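Local coordinates for protein BpsB (PgaB), Poly-beta-1,6-N-acetyl-D-glucosamine N-deacetylase (Bordetella bronchiseptica RB50, PDB 5BU6) that removes acetyl groups from the N-acetylglucosamine units of poly-beta-1,6-N-acetyl-D-glucosamine as a metal-dependent family 4 carbohydrate esterase and is required for biofilm formation, at residues N56-S59 with M60-I64. The protein carries 5 engineered substitutions. Sequence-based numbering, arbitrary orientation.
Sequences NPIS and MQQII. With EDO (1,2-ethanediol), chain J.
The side-chain carbonyl oxygen of Gln62, OE1, accepts the backbone N-H of Ser59 just before the helix, with N to OE1 at 2.9 Å and the donor tilted 25° from the amide plane. In return Ser59 OG accepts from the backbone N of Gln62 at 3.1 Å. Because chi1 of 59° holds OG between the backbone N and the carbonyl carbon of Ser59, the hydroxyl faces the opening turn of the helix; it also lies 3.5 Å from Gln62 OE1, at best a weak bond. Gln62 reaches back with CG beside its own backbone N and the chain extended beyond it, and OE1 ends against Ile58, 3.2 Å from CA. The first helical backbone bond follows, Ile63 N to Ser59 O at 3.2 Å. On the buried side, CD1 of Ile58 meets CG1 of Ile63 at 3.6 Å, the two side chains crossing nearly at right angles, while Ile63 also packs on Leu79 of strand 77-83. Another N-H of the first turn, Gln61 N, donates to O2 of a 1,2-ethanediol at 3.0 Å; this molecule, probably from the crystallisation liquor, also binds Glu150. The reciprocal Ser59–Gln62 bonds form a capping box, here with Ser59 as N-cap, at the strand-to-helix turn of the beta-alpha-beta unit made by strand 56-57, helix 60-67 and strand 77-83.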
loop_
_atom_site.group_PDB
_atom_site.type_symbol
_atom_site.label_atom_id
_atom_site.label_comp_id
_atom_site.label_asym_id
_atom_site.label_seq_id
_atom_site.Cartn_x
_atom_site.Cartn_y
_atom_site.Cartn_z
ATOM N N ASN A 56 -3.159 19.100 -6.627
ATOM C CA ASN A 56 -2.256 19.454 -5.540
ATOM C C ASN A 56 -1.975 18.249 -4.663
ATOM O O ASN A 56 -2.779 17.910 -3.804
ATOM C CB ASN A 56 -2.854 20.592 -4.701
ATOM C CG ASN A 56 -2.821 21.912 -5.417
ATOM O OD1 ASN A 56 -1.750 22.422 -5.747
ATOM N ND2 ASN A 56 -3.991 22.485 -5.660
ATOM N N PRO A 57 -0.845 17.568 -4.899
ATOM C CA PRO A 57 -0.504 16.420 -4.060
ATOM C C PRO A 57 -0.375 16.799 -2.581
ATOM O O PRO A 57 0.248 17.798 -2.243
ATOM C CB PRO A 57 0.827 15.943 -4.644
ATOM C CG PRO A 57 0.739 16.381 -6.122
ATOM C CD PRO A 57 0.077 17.727 -6.034
ATOM N N ILE A 58 -0.994 15.992 -1.730
ATOM C CA ILE A 58 -1.048 16.215 -0.276
ATOM C C ILE A 58 -0.375 15.056 0.483
ATOM O O ILE A 58 -0.136 13.979 -0.081
ATOM C CB ILE A 58 -2.521 16.338 0.217
ATOM C CG1 ILE A 58 -3.249 15.000 -0.008
ATOM C CG2 ILE A 58 -3.230 17.514 -0.453
ATOM C CD1 ILE A 58 -4.725 15.002 0.281
ATOM N N SER A 59 -0.064 15.263 1.762
ATOM C CA SER A 59 0.455 14.163 2.587
ATOM C C SER A 59 -0.677 13.518 3.379
ATOM O O SER A 59 -1.759 14.084 3.504
ATOM C CB SER A 59 1.503 14.670 3.561
ATOM O OG SER A 59 0.904 15.666 4.395
ATOM N N MET A 60 -0.409 12.360 3.974
ATOM C CA MET A 60 -1.377 11.763 4.895
ATOM C C MET A 60 -1.612 12.644 6.125
ATOM O O MET A 60 -2.716 12.693 6.671
ATOM C CB MET A 60 -0.915 10.375 5.344
ATOM C CG MET A 60 -1.980 9.638 6.157
ATOM S SD MET A 60 -2.712 8.293 5.220
ATOM C CE MET A 60 -1.273 7.255 4.968
ATOM N N GLN A 61 -0.564 13.326 6.577
ATOM C CA GLN A 61 -0.720 14.250 7.696
ATOM C C GLN A 61 -1.736 15.353 7.355
ATOM O O GLN A 61 -2.517 15.805 8.208
ATOM C CB GLN A 61 0.619 14.869 8.077
ATOM C CG GLN A 61 0.523 15.742 9.316
ATOM C CD GLN A 61 0.140 14.930 10.551
ATOM O OE1 GLN A 61 0.775 13.925 10.857
ATOM N NE2 GLN A 61 -0.911 15.358 11.249
ATOM N N GLN A 62 -1.703 15.814 6.106
ATOM C CA GLN A 62 -2.654 16.827 5.662
ATOM C C GLN A 62 -4.080 16.286 5.664
ATOM O O GLN A 62 -5.021 17.000 6.047
ATOM C CB GLN A 62 -2.286 17.338 4.273
ATOM C CG GLN A 62 -1.221 18.427 4.287
ATOM C CD GLN A 62 -0.827 18.837 2.884
ATOM O OE1 GLN A 62 -0.167 18.084 2.173
ATOM N NE2 GLN A 62 -1.263 20.009 2.468
ATOM N N ILE A 63 -4.248 15.027 5.266
ATOM C CA ILE A 63 -5.583 14.422 5.304
ATOM C C ILE A 63 -6.101 14.391 6.744
ATOM O O ILE A 63 -7.222 14.796 7.022
ATOM C CB ILE A 63 -5.592 12.996 4.742
ATOM C CG1 ILE A 63 -5.387 13.025 3.227
ATOM C CG2 ILE A 63 -6.911 12.294 5.092
ATOM C CD1 ILE A 63 -4.932 11.674 2.625
ATOM N N ILE A 64 -5.269 13.895 7.647
ATOM C CA ILE A 64 -5.637 13.786 9.052
ATOM C C ILE A 64 -6.011 15.150 9.625
ATOM O O ILE A 64 -7.015 15.288 10.307
ATOM C CB ILE A 64 -4.491 13.164 9.851
ATOM C CG1 ILE A 64 -4.216 11.746 9.338
ATOM C CG2 ILE A 64 -4.810 13.132 11.306
ATOM C CD1 ILE A 64 -2.889 11.181 9.795
HETATM C C1 EDO J . 4.628 12.799 5.636
HETATM O O1 EDO J . 4.479 13.110 4.246
HETATM C C2 EDO J . 3.414 13.320 6.410
HETATM O O2 EDO J . 2.251 12.500 6.200
#